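Local coordinates for uncharacterized protein (Brachypodium distachyon, PDB 4ME2) that probably binds RNA through a helical array of pentatricopeptide repeats, consistent with recognition of group II introns in chloroplasts, at residues S44-A49 against D84-A88; Y191-R196 against E225-D229; P116-Y121 against F146-K150; A136-D140 against R183-A187; E201-Y207 against L230-R236. The contacts are given in a common frame with arbitrary orientation. Residues are numbered along the deposited sequence.

Interaction 1. Residues S44-A49 against D84-A88; sequences SLSTEA and DLLAA
D84 lies across the S46 side chain, and D84 OD1 accepts a very short hydrogen bond of 2.5 Å from S46 OG. Residues S44-S46 are extended, and S46 is the N-cap of helix 47-59. With chi1 at p, S46 OG also accepts from A49 N at 3.2 Å, which caps the first helical turn. D84, an m rotamer, lies near the start of helix 82-94. A water tying S44-S46 to D84 donates to S44 O (3.1 Å) and D84 OD1 (3.0 Å) and accepts from S46 N (2.9 Å). Beside this, the nearest CA pairs are A49-A88 at 5.0 Å and L45-A87 at 5.9 Å. A49 CB rests 3.7 Å from D84 O and 4.3 Å from A87 CB. L45 CD2 reaches A87 CB at 4.4 Å. Small alanines permit this approach. Helices 47-59 and 82-94 are the first helices of successive hairpins, as in a pentatricopeptide alpha-solenoid. A88 also touches V53, and L85, pointing away, touches V107 and A108 of helix 98-109.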
# COMPACT_ATOMS: atom_id res chain seq x y z
N SER A 44 -17.78 2.14 -13.88
CA SER A 44 -18.78 3.17 -14.27
C SER A 44 -18.15 4.56 -14.29
O SER A 44 -18.03 5.23 -13.25
CB SER A 44 -19.98 3.14 -13.32
OG SER A 44 -19.57 3.23 -11.97
N LEU A 45 -17.73 4.99 -15.47
CA LEU A 45 -17.12 6.30 -15.66
C LEU A 45 -18.16 7.38 -15.91
O LEU A 45 -18.89 7.34 -16.90
CB LEU A 45 -16.16 6.28 -16.84
CG LEU A 45 -14.71 5.88 -16.60
CD1 LEU A 45 -13.99 5.94 -17.94
CD2 LEU A 45 -14.06 6.79 -15.58
N SER A 46 -18.21 8.36 -15.02
CA SER A 46 -19.09 9.50 -15.22
C SER A 46 -18.43 10.55 -16.10
O SER A 46 -17.23 10.49 -16.38
CB SER A 46 -19.42 10.12 -13.88
OG SER A 46 -18.24 10.61 -13.26
N THR A 47 -19.22 11.52 -16.52
CA THR A 47 -18.70 12.65 -17.27
C THR A 47 -17.56 13.35 -16.52
O THR A 47 -16.50 13.60 -17.08
CB THR A 47 -19.80 13.67 -17.57
OG1 THR A 47 -20.79 13.04 -18.40
CG2 THR A 47 -19.24 14.88 -18.30
N GLU A 48 -17.78 13.64 -15.24
CA GLU A 48 -16.76 14.35 -14.47
C GLU A 48 -15.49 13.52 -14.26
O GLU A 48 -14.40 14.07 -14.25
CB GLU A 48 -17.30 14.91 -13.14
CG GLU A 48 -18.44 14.13 -12.50
CD GLU A 48 -19.75 14.26 -13.26
OE1 GLU A 48 -20.23 15.39 -13.47
OE2 GLU A 48 -20.30 13.22 -13.63
N ALA A 49 -15.64 12.20 -14.10
CA ALA A 49 -14.47 11.33 -13.96
C ALA A 49 -13.65 11.32 -15.25
O ALA A 49 -12.43 11.47 -15.22
CB ALA A 49 -14.88 9.92 -13.58
N ASP A 84 -16.81 9.40 -8.12
CA ASP A 84 -16.09 9.88 -9.30
C ASP A 84 -14.57 9.80 -9.12
O ASP A 84 -13.85 9.45 -10.06
CB ASP A 84 -16.53 11.30 -9.66
CG ASP A 84 -18.00 11.38 -10.05
OD1 ASP A 84 -18.48 10.48 -10.78
OD2 ASP A 84 -18.69 12.33 -9.62
N LEU A 85 -14.09 10.11 -7.92
CA LEU A 85 -12.65 10.01 -7.67
C LEU A 85 -12.15 8.58 -7.81
O LEU A 85 -11.14 8.32 -8.47
CB LEU A 85 -12.28 10.58 -6.29
CG LEU A 85 -10.78 10.52 -5.95
CD1 LEU A 85 -9.93 11.18 -7.03
CD2 LEU A 85 -10.48 11.17 -4.61
N LEU A 86 -12.86 7.65 -7.17
CA LEU A 86 -12.49 6.24 -7.24
C LEU A 86 -12.63 5.70 -8.66
O LEU A 86 -11.86 4.83 -9.06
CB LEU A 86 -13.31 5.42 -6.25
CG LEU A 86 -13.11 5.77 -4.76
CD1 LEU A 86 -14.12 5.01 -3.90
CD2 LEU A 86 -11.69 5.48 -4.30
N ALA A 87 -13.60 6.20 -9.42
CA ALA A 87 -13.78 5.77 -10.81
C ALA A 87 -12.63 6.27 -11.68
O ALA A 87 -12.14 5.54 -12.53
CB ALA A 87 -15.12 6.24 -11.37
N ALA A 88 -12.21 7.51 -11.44
CA ALA A 88 -11.06 8.09 -12.16
C ALA A 88 -9.79 7.31 -11.84
O ALA A 88 -9.00 6.99 -12.74
CB ALA A 88 -10.89 9.56 -11.80
O HOH W 1 -17.51 8.05 -12.20

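Interaction 2. Residues Y191-R196 against E225-D229; sequences YEAAVR and EVEAD
D229 OD2 takes two hydrogen bonds at once. Y191 OH donates to D229 OD2 at 2.6 Å, and R196 NH1 donates to D229 OD2 at 2.9 Å. The second is also a salt bridge. R196 has a further acidic partner one helical turn earlier: R196 NH2 and E225 OE2 form a salt bridge at 2.9 Å, though as a hydrogen bond it is weak, with an angle of 120°. R196, E225 and D229 thus make a salt-bridge network. R196 uses chi1 m, chi2 t and chi3 p, and its guanidinium has E225 CB over one face and D229 OD2 at the edge. Y191 is a t rotamer, which carries its hydroxyl across the gap; E225 and D229 are both m.

The two helices run nearly parallel, at 15°, with axes 12.9 Å apart. The nearest CA pairs are R196-D229 at 8.5 Å and Y191-V226 at 9.2 Å. Such spacing fits the second helices of successive helix-turn-helix repeats in the pentatricopeptide fold, and it is bridged mainly by the long side chains of Y191 and R196. Segment 191-196 holds a wider pi-type turn: Y191 O accepts from V195 N at 2.8 Å and from R196 N at 3.3 Å. Y191 CE1 packs on V226 CG2 at 4.0 Å. Further out, W188 touches R196, E225 and V226, and helix 204-216 supplies Y207 against both Y191 and D229.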
# COMPACT_ATOMS: atom_id res chain seq x y z
N TYR A 191 5.12 -6.08 8.47
CA TYR A 191 5.15 -7.24 9.36
C TYR A 191 5.53 -6.83 10.79
O TYR A 191 4.87 -7.22 11.76
CB TYR A 191 6.09 -8.32 8.83
CG TYR A 191 6.27 -9.49 9.77
CD1 TYR A 191 7.35 -9.53 10.65
CD2 TYR A 191 5.37 -10.55 9.77
CE1 TYR A 191 7.52 -10.61 11.52
CE2 TYR A 191 5.53 -11.63 10.63
CZ TYR A 191 6.61 -11.65 11.50
OH TYR A 191 6.77 -12.72 12.36
N GLU A 192 6.58 -6.03 10.92
CA GLU A 192 7.05 -5.60 12.23
C GLU A 192 6.01 -4.75 12.96
O GLU A 192 5.69 -5.01 14.12
CB GLU A 192 8.37 -4.84 12.12
CG GLU A 192 8.83 -4.24 13.43
CD GLU A 192 10.10 -3.44 13.29
OE1 GLU A 192 11.10 -3.78 13.95
OE2 GLU A 192 10.11 -2.47 12.50
N ALA A 193 5.47 -3.74 12.28
CA ALA A 193 4.50 -2.83 12.90
C ALA A 193 3.22 -3.54 13.31
O ALA A 193 2.75 -3.37 14.44
CB ALA A 193 4.20 -1.65 11.99
N ALA A 194 2.66 -4.36 12.42
CA ALA A 194 1.38 -5.01 12.67
C ALA A 194 1.49 -6.28 13.52
O ALA A 194 0.78 -6.44 14.52
CB ALA A 194 0.66 -5.31 11.36
N VAL A 195 2.38 -7.19 13.11
CA VAL A 195 2.48 -8.51 13.73
C VAL A 195 3.33 -8.51 15.01
O VAL A 195 2.85 -8.89 16.08
CB VAL A 195 3.03 -9.56 12.74
CG1 VAL A 195 3.34 -10.87 13.46
CG2 VAL A 195 2.05 -9.79 11.61
N ARG A 196 4.59 -8.09 14.89
CA ARG A 196 5.50 -8.11 16.04
C ARG A 196 5.10 -7.10 17.11
O ARG A 196 4.83 -7.48 18.25
CB ARG A 196 6.94 -7.88 15.58
CG ARG A 196 7.52 -9.07 14.85
CD ARG A 196 8.79 -8.73 14.07
NE ARG A 196 9.95 -8.44 14.91
CZ ARG A 196 10.66 -9.35 15.57
NH1 ARG A 196 10.33 -10.64 15.53
NH2 ARG A 196 11.71 -8.98 16.29
N GLU A 225 14.65 -13.13 12.39
CA GLU A 225 13.59 -12.70 13.30
C GLU A 225 12.31 -13.48 13.01
O GLU A 225 11.68 -14.01 13.93
CB GLU A 225 13.31 -11.20 13.16
CG GLU A 225 14.47 -10.28 13.50
CD GLU A 225 14.57 -9.94 14.97
OE1 GLU A 225 15.23 -8.94 15.28
OE2 GLU A 225 13.98 -10.64 15.81
N VAL A 226 11.93 -13.56 11.74
CA VAL A 226 10.72 -14.27 11.36
C VAL A 226 10.83 -15.75 11.71
O VAL A 226 9.88 -16.35 12.22
CB VAL A 226 10.38 -14.11 9.86
CG1 VAL A 226 9.07 -14.83 9.55
CG2 VAL A 226 10.28 -12.65 9.47
N GLU A 227 11.99 -16.35 11.45
CA GLU A 227 12.19 -17.75 11.81
C GLU A 227 12.00 -17.98 13.31
O GLU A 227 11.45 -19.00 13.72
CB GLU A 227 13.55 -18.25 11.33
CG GLU A 227 13.68 -18.30 9.81
CD GLU A 227 15.02 -18.83 9.33
OE1 GLU A 227 15.90 -19.14 10.17
OE2 GLU A 227 15.20 -18.94 8.10
N ALA A 228 12.43 -17.02 14.12
CA ALA A 228 12.20 -17.06 15.56
C ALA A 228 10.70 -17.03 15.88
O ALA A 228 10.21 -17.82 16.69
CB ALA A 228 12.94 -15.92 16.25
N ASP A 229 9.98 -16.13 15.22
CA ASP A 229 8.53 -16.03 15.40
C ASP A 229 7.81 -17.32 14.96
O ASP A 229 6.93 -17.81 15.66
CB ASP A 229 7.96 -14.83 14.63
CG ASP A 229 8.47 -13.50 15.15
OD1 ASP A 229 8.99 -13.45 16.29
OD2 ASP A 229 8.35 -12.49 14.42

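Interaction 3. Residues P116-Y121 against F146-K150; sequences PDPELY and FIEEK
The F146 ring is the main bump of this contact, and P116, P118 and Y121 form the hollow around it. F146 is a t rotamer with its CA-to-CB bond toward segment 116-121. P118 CG meets F146 CZ at 3.7 Å, while P116 CB lies at the ring edge, 4.5 Å from F146 CE1. Y121, an m rotamer, brings its edge toward the face of F146 in an offset edge-to-face pair. The centroids are 5.4 Å apart, the planes are at 69°, and Y121 CE2 comes within 3.5 Å of F146 CD1. E149 fills the space beside P116, with E149 OE2 3.4 Å from P116 CB. The same atom accepts a very short hydrogen bond from Y121 OH, at 2.5 Å.

P116 and D117 are extended. D117 is the N-cap of the helix starting at P118, and D117 OD1 accepts from E119 N at 3.0 Å. The nearest CA pair is P116-F146, 7.4 Å apart. K150 folds back, all m through chi3, and its NZ donates to a water at 2.8 Å; this water gives a weak bond to P116 O. K150 also salt-bridges E166.

The contact joins helices 118-126 and 133-151, the two arms of one helix-turn-helix repeat. E149 salt-bridges R109 of helix 98-109, and L171 and L174 of helix 168-180 cover F146.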
# COMPACT_ATOMS: atom_id res chain seq x y z
N PRO A 116 -8.66 3.06 4.94
CA PRO A 116 -7.50 2.28 4.50
C PRO A 116 -7.87 0.82 4.23
O PRO A 116 -8.52 0.18 5.06
CB PRO A 116 -6.54 2.37 5.69
CG PRO A 116 -6.90 3.65 6.37
CD PRO A 116 -8.39 3.77 6.21
N ASP A 117 -7.47 0.33 3.07
CA ASP A 117 -7.72 -1.04 2.67
C ASP A 117 -6.40 -1.62 2.19
O ASP A 117 -5.92 -1.25 1.11
CB ASP A 117 -8.79 -1.09 1.57
CG ASP A 117 -9.06 -2.50 1.05
OD1 ASP A 117 -8.59 -3.48 1.66
OD2 ASP A 117 -9.75 -2.62 0.02
N PRO A 118 -5.78 -2.50 3.00
CA PRO A 118 -4.51 -3.09 2.59
C PRO A 118 -4.61 -3.89 1.29
O PRO A 118 -3.61 -4.05 0.60
CB PRO A 118 -4.14 -4.01 3.76
CG PRO A 118 -4.91 -3.49 4.92
CD PRO A 118 -6.18 -2.93 4.35
N GLU A 119 -5.80 -4.39 0.97
CA GLU A 119 -5.98 -5.15 -0.26
C GLU A 119 -5.92 -4.24 -1.48
O GLU A 119 -5.40 -4.64 -2.53
CB GLU A 119 -7.28 -5.97 -0.21
CG GLU A 119 -7.42 -6.96 -1.36
CD GLU A 119 -8.41 -8.07 -1.08
OE1 GLU A 119 -9.03 -8.07 0.00
OE2 GLU A 119 -8.57 -8.95 -1.95
N LEU A 120 -6.44 -3.02 -1.36
CA LEU A 120 -6.33 -2.04 -2.43
C LEU A 120 -4.85 -1.69 -2.62
O LEU A 120 -4.34 -1.64 -3.74
CB LEU A 120 -7.14 -0.78 -2.13
CG LEU A 120 -7.02 0.34 -3.17
CD1 LEU A 120 -7.38 -0.16 -4.56
CD2 LEU A 120 -7.88 1.53 -2.77
N TYR A 121 -4.17 -1.46 -1.50
CA TYR A 121 -2.73 -1.21 -1.57
C TYR A 121 -2.00 -2.38 -2.24
O TYR A 121 -1.07 -2.18 -3.02
CB TYR A 121 -2.14 -0.91 -0.20
CG TYR A 121 -2.65 0.37 0.45
CD1 TYR A 121 -3.16 1.43 -0.31
CD2 TYR A 121 -2.62 0.52 1.84
CE1 TYR A 121 -3.62 2.59 0.29
CE2 TYR A 121 -3.07 1.68 2.45
CZ TYR A 121 -3.57 2.71 1.68
OH TYR A 121 -4.02 3.87 2.29
N PHE A 146 0.75 4.05 4.75
CA PHE A 146 -0.22 3.13 5.32
C PHE A 146 0.05 2.97 6.81
O PHE A 146 -0.87 3.07 7.63
CB PHE A 146 -0.16 1.79 4.60
CG PHE A 146 -0.91 0.67 5.29
CD1 PHE A 146 -2.23 0.84 5.69
CD2 PHE A 146 -0.29 -0.55 5.51
CE1 PHE A 146 -2.92 -0.19 6.31
CE2 PHE A 146 -0.98 -1.60 6.12
CZ PHE A 146 -2.29 -1.41 6.53
N ILE A 147 1.30 2.72 7.17
CA ILE A 147 1.65 2.52 8.58
C ILE A 147 1.33 3.77 9.38
O ILE A 147 0.73 3.69 10.46
CB ILE A 147 3.12 2.07 8.75
CG1 ILE A 147 3.31 0.68 8.13
CG2 ILE A 147 3.51 2.03 10.23
CD1 ILE A 147 4.75 0.24 8.01
N GLU A 148 1.69 4.93 8.84
CA GLU A 148 1.43 6.21 9.49
C GLU A 148 -0.07 6.48 9.65
O GLU A 148 -0.52 6.84 10.74
CB GLU A 148 2.12 7.37 8.76
CG GLU A 148 1.66 8.74 9.23
CD GLU A 148 2.74 9.82 9.13
OE1 GLU A 148 3.84 9.53 8.61
OE2 GLU A 148 2.48 10.96 9.58
N GLU A 149 -0.84 6.30 8.58
CA GLU A 149 -2.27 6.58 8.67
C GLU A 149 -2.97 5.70 9.71
O GLU A 149 -3.97 6.10 10.30
CB GLU A 149 -2.97 6.49 7.31
CG GLU A 149 -3.17 5.08 6.77
CD GLU A 149 -3.53 5.04 5.29
OE1 GLU A 149 -3.72 6.10 4.68
OE2 GLU A 149 -3.63 3.92 4.75
N LYS A 150 -2.44 4.51 9.96
CA LYS A 150 -2.99 3.63 10.99
C LYS A 150 -2.55 4.08 12.38
O LYS A 150 -3.37 4.27 13.27
CB LYS A 150 -2.56 2.18 10.76
CG LYS A 150 -2.99 1.61 9.42
CD LYS A 150 -4.48 1.30 9.38
CE LYS A 150 -4.82 0.15 10.31
NZ LYS A 150 -6.23 -0.29 10.14
O HOH W 2 -6.38 -0.90 7.45

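Interaction 4. Residues A136-D140 against R183-A187; sequences AAAVD and RARAA
R183 and D140 bury the most surface and carry the contact. R183 NE donates to D140 OD1 at 3.0 Å and R183 NH2 donates to D140 OD2 at 2.8 Å, both nearly linear. The result is a bidentate, side-on salt bridge. R183 is m at chi1, chi2 and chi3, so its side chain folds round to bring the guanidinium beside A136 and D140 of helix 133-151. D140 is also m and meets the guanidinium at its edge. A136, the third residue, covers one guanidinium face, with A136 CB 3.6 Å from R183 CZ.

R183 is at the N-cap position of helix 184-197. The contact therefore joins the start of that helix to helix 133-151, the second helices of neighbouring pentatricopeptide-type repeats. The nearest CA pairs are D140-A186 at 5.5 Å and A136-R183 at 7.1 Å. A water accepts from A186 N and donates to D140 OD1, both at 2.9 Å. A186 CB packs 3.7 Å from D140 OD1. V139 CG1 touches R183 CG at 4.0 Å, and L178 of helix 168-180 backs both V139 and A186.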
# COMPACT_ATOMS: atom_id res chain seq x y z
N ALA A 136 9.46 1.49 -7.37
CA ALA A 136 9.87 0.86 -6.12
C ALA A 136 9.85 1.87 -4.97
O ALA A 136 9.35 1.59 -3.88
CB ALA A 136 11.25 0.24 -6.26
N ALA A 137 10.39 3.05 -5.23
CA ALA A 137 10.42 4.13 -4.26
C ALA A 137 9.01 4.56 -3.89
O ALA A 137 8.72 4.82 -2.72
CB ALA A 137 11.20 5.32 -4.80
N ALA A 138 8.14 4.63 -4.90
CA ALA A 138 6.75 5.04 -4.67
C ALA A 138 5.99 3.99 -3.86
O ALA A 138 5.15 4.34 -3.02
CB ALA A 138 6.05 5.34 -5.98
N VAL A 139 6.28 2.71 -4.11
CA VAL A 139 5.65 1.63 -3.33
C VAL A 139 6.14 1.67 -1.88
O VAL A 139 5.34 1.53 -0.95
CB VAL A 139 5.90 0.24 -3.95
CG1 VAL A 139 5.52 -0.86 -2.96
CG2 VAL A 139 5.11 0.07 -5.23
N ASP A 140 7.44 1.86 -1.66
CA ASP A 140 7.95 1.94 -0.29
C ASP A 140 7.30 3.09 0.47
O ASP A 140 6.98 2.96 1.65
CB ASP A 140 9.47 2.12 -0.27
CG ASP A 140 10.22 0.91 -0.79
OD1 ASP A 140 9.61 -0.15 -1.04
OD2 ASP A 140 11.45 1.05 -0.97
N ARG A 183 10.06 -5.88 -2.65
CA ARG A 183 10.14 -4.76 -1.72
C ARG A 183 10.26 -5.27 -0.29
O ARG A 183 9.31 -5.24 0.50
CB ARG A 183 8.95 -3.80 -1.90
CG ARG A 183 8.72 -3.30 -3.32
CD ARG A 183 9.99 -2.83 -4.03
NE ARG A 183 10.79 -1.90 -3.24
CZ ARG A 183 12.11 -1.77 -3.35
NH1 ARG A 183 12.79 -2.51 -4.22
NH2 ARG A 183 12.76 -0.90 -2.58
N ALA A 184 11.46 -5.75 0.03
CA ALA A 184 11.73 -6.48 1.26
C ALA A 184 11.61 -5.62 2.51
O ALA A 184 10.96 -6.02 3.48
CB ALA A 184 13.10 -7.12 1.20
N ARG A 185 12.24 -4.45 2.49
CA ARG A 185 12.18 -3.55 3.63
C ARG A 185 10.74 -3.13 3.93
O ARG A 185 10.32 -3.11 5.09
CB ARG A 185 13.07 -2.32 3.38
CG ARG A 185 13.08 -1.31 4.52
CD ARG A 185 13.51 -1.93 5.84
NE ARG A 185 14.85 -2.51 5.78
CZ ARG A 185 15.36 -3.33 6.69
NH1 ARG A 185 14.65 -3.67 7.76
NH2 ARG A 185 16.59 -3.81 6.54
N ALA A 186 9.99 -2.80 2.88
CA ALA A 186 8.57 -2.45 3.01
C ALA A 186 7.77 -3.58 3.65
O ALA A 186 6.97 -3.35 4.56
CB ALA A 186 7.98 -2.05 1.66
N ALA A 187 7.99 -4.81 3.18
CA ALA A 187 7.30 -5.97 3.76
C ALA A 187 7.66 -6.12 5.25
O ALA A 187 6.78 -6.30 6.11
CB ALA A 187 7.64 -7.24 2.98
O HOH W 3 11.09 -2.29 0.23

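Interaction 5. Residues E201-Y207 against L230-R236; sequences EVDEYMY and LADWEAR
This is a largely apolar and aromatic contact between the two helices of the last helix-turn-helix repeat, at the C-terminal end of the pentatricopeptide-type array. No hydrogen bond crosses it. E201-D203 lead in as an extended segment, and D203 is the N-cap of helix 204-216; D203 OD2 accepts from Y205 N at 3.0 Å. Segment L230-R236 lies toward the C-terminal end of helix 220-236. The nearest CA pair is Y207-L230 at 5.6 Å.

Y207 and W233 bury the most surface. Y207 is an m rotamer and has L230 CA over one ring face. Y207 CE2 meets W233 CB at 3.6 Å. The Y207 ring and the five-membered ring of W233 lie obliquely, with centroids 5.5 Å apart and planes at 56°. L230 CD1 packs on Y207 CB at 3.9 Å. At its CE1 edge Y207 touches Y191 of helix 184-197, so the packing continues into the preceding repeat. W233 is t with chi2 near 92°, which presents its six-membered ring to E204.

Charge lies at the exposed margin. R236 NH2 bridges D232 OD2 at 3.0 Å within the same segment, and R236 NH1 approaches E201 OE2 at 3.6 Å, a longer salt bridge in the same network. E204 CB sits 3.7 Å from the centroid of the W233 six-membered ring, a CH-pi contact 17° off the ring normal.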
# COMPACT_ATOMS: atom_id res chain seq x y z
N GLU A 201 -2.34 -11.03 16.00
CA GLU A 201 -2.20 -12.49 15.97
C GLU A 201 -2.38 -13.02 14.56
O GLU A 201 -3.44 -12.88 13.96
CB GLU A 201 -3.16 -13.18 16.95
CG GLU A 201 -2.50 -13.78 18.19
CD GLU A 201 -2.45 -15.31 18.20
OE1 GLU A 201 -3.20 -15.94 17.42
OE2 GLU A 201 -1.67 -15.88 18.99
N VAL A 202 -1.32 -13.63 14.03
CA VAL A 202 -1.29 -14.03 12.63
C VAL A 202 -1.12 -15.55 12.47
O VAL A 202 -0.93 -16.26 13.46
CB VAL A 202 -0.17 -13.25 11.89
CG1 VAL A 202 1.17 -13.95 12.04
CG2 VAL A 202 -0.54 -13.04 10.43
N ASP A 203 -1.20 -16.03 11.24
CA ASP A 203 -1.19 -17.47 10.95
C ASP A 203 0.20 -17.97 10.58
O ASP A 203 1.14 -17.19 10.42
CB ASP A 203 -2.19 -17.77 9.81
CG ASP A 203 -2.18 -19.24 9.39
OD1 ASP A 203 -2.31 -20.12 10.27
OD2 ASP A 203 -2.05 -19.52 8.17
N GLU A 204 0.33 -19.29 10.44
CA GLU A 204 1.57 -19.90 9.94
C GLU A 204 1.91 -19.35 8.57
O GLU A 204 3.08 -19.11 8.27
CB GLU A 204 1.44 -21.42 9.86
CG GLU A 204 2.64 -22.11 9.22
CD GLU A 204 2.55 -23.62 9.26
OE1 GLU A 204 1.42 -24.16 9.24
OE2 GLU A 204 3.61 -24.28 9.30
N TYR A 205 0.88 -19.15 7.74
CA TYR A 205 1.07 -18.61 6.40
C TYR A 205 1.82 -17.27 6.37
O TYR A 205 2.72 -17.10 5.56
CB TYR A 205 -0.27 -18.49 5.66
CG TYR A 205 -0.15 -18.03 4.23
CD1 TYR A 205 0.70 -18.68 3.34
CD2 TYR A 205 -0.90 -16.95 3.77
CE1 TYR A 205 0.81 -18.26 2.03
CE2 TYR A 205 -0.80 -16.53 2.45
CZ TYR A 205 0.06 -17.19 1.59
OH TYR A 205 0.16 -16.78 0.29
N MET A 206 1.47 -16.33 7.24
CA MET A 206 2.19 -15.06 7.28
C MET A 206 3.67 -15.27 7.58
O MET A 206 4.53 -14.64 6.96
CB MET A 206 1.59 -14.12 8.32
CG MET A 206 2.39 -12.85 8.56
SD MET A 206 2.46 -11.75 7.13
CE MET A 206 1.04 -10.71 7.44
N TYR A 207 3.97 -16.16 8.52
CA TYR A 207 5.35 -16.45 8.90
C TYR A 207 6.14 -17.03 7.73
O TYR A 207 7.28 -16.64 7.48
CB TYR A 207 5.42 -17.39 10.10
CG TYR A 207 4.81 -16.83 11.36
CD1 TYR A 207 5.18 -15.58 11.84
CD2 TYR A 207 3.87 -17.56 12.08
CE1 TYR A 207 4.63 -15.06 12.99
CE2 TYR A 207 3.31 -17.05 13.24
CZ TYR A 207 3.70 -15.81 13.69
OH TYR A 207 3.14 -15.30 14.84
N LEU A 230 8.21 -17.85 13.80
CA LEU A 230 7.67 -19.11 13.30
C LEU A 230 7.94 -20.26 14.27
O LEU A 230 7.05 -21.06 14.56
CB LEU A 230 8.23 -19.43 11.91
CG LEU A 230 7.83 -20.77 11.28
CD1 LEU A 230 6.32 -20.98 11.31
CD2 LEU A 230 8.36 -20.88 9.86
N ALA A 231 9.17 -20.33 14.79
CA ALA A 231 9.52 -21.35 15.78
C ALA A 231 8.64 -21.23 17.02
O ALA A 231 8.16 -22.24 17.55
CB ALA A 231 11.00 -21.27 16.16
N ASP A 232 8.43 -20.00 17.47
CA ASP A 232 7.55 -19.71 18.60
C ASP A 232 6.15 -20.23 18.30
O ASP A 232 5.53 -20.88 19.14
CB ASP A 232 7.53 -18.20 18.87
CG ASP A 232 6.82 -17.85 20.16
OD1 ASP A 232 7.50 -17.68 21.18
OD2 ASP A 232 5.57 -17.72 20.15
N TRP A 233 5.67 -19.97 17.09
CA TRP A 233 4.37 -20.48 16.66
C TRP A 233 4.34 -21.99 16.66
O TRP A 233 3.42 -22.60 17.20
CB TRP A 233 3.99 -19.90 15.29
CG TRP A 233 2.62 -20.29 14.83
CD1 TRP A 233 1.43 -19.60 15.02
CD2 TRP A 233 2.25 -21.48 14.08
NE1 TRP A 233 0.38 -20.26 14.45
CE2 TRP A 233 0.80 -21.41 13.87
CE3 TRP A 233 2.95 -22.57 13.57
CZ2 TRP A 233 0.11 -22.39 13.18
CZ3 TRP A 233 2.24 -23.55 12.88
CH2 TRP A 233 0.85 -23.46 12.69
N GLU A 234 5.36 -22.62 16.08
CA GLU A 234 5.40 -24.08 15.99
C GLU A 234 5.37 -24.75 17.37
O GLU A 234 4.65 -25.72 17.57
CB GLU A 234 6.63 -24.54 15.20
CG GLU A 234 6.48 -24.40 13.70
CD GLU A 234 7.79 -24.65 12.97
OE1 GLU A 234 8.86 -24.58 13.61
OE2 GLU A 234 7.75 -24.91 11.75
N ALA A 235 6.14 -24.21 18.32
CA ALA A 235 6.18 -24.76 19.67
C ALA A 235 4.81 -24.72 20.35
O ALA A 235 4.54 -25.50 21.27
CB ALA A 235 7.23 -24.05 20.52
N ARG A 236 3.95 -23.81 19.88
CA ARG A 236 2.57 -23.72 20.34
C ARG A 236 1.68 -24.72 19.60
O ARG A 236 0.92 -25.46 20.23
CB ARG A 236 2.03 -22.29 20.16
CG ARG A 236 2.60 -21.26 21.12
CD ARG A 236 2.01 -19.88 20.86
NE ARG A 236 2.85 -19.05 20.00
CZ ARG A 236 2.39 -18.23 19.06
NH1 ARG A 236 1.09 -18.14 18.83
NH2 ARG A 236 3.23 -17.52 18.33

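Overall arrangement
The five contacts follow the superhelical stack from one end to the other. Interactions 3 and 5 each join the two helices of one repeat, and both rely on aromatic packing. Interactions 2 and 4 join second helices of successive repeats, and there arginine-carboxylate salt bridges dominate. Interaction 1 joins the first helices of successive hairpins through an N-cap serine and alanines. All five are partly buried; only interactions 1 and 5 involve exposed residues, and interaction 3 lies nearest the chain's centre. Interactions 3 and 4 share helix 133-151, 4 and 2 share helix 184-197, and 2 and 5 share helix 220-236. Interactions 2 and 5 touch directly, Y191 OH lying 3.2 Å from Y207 CE1.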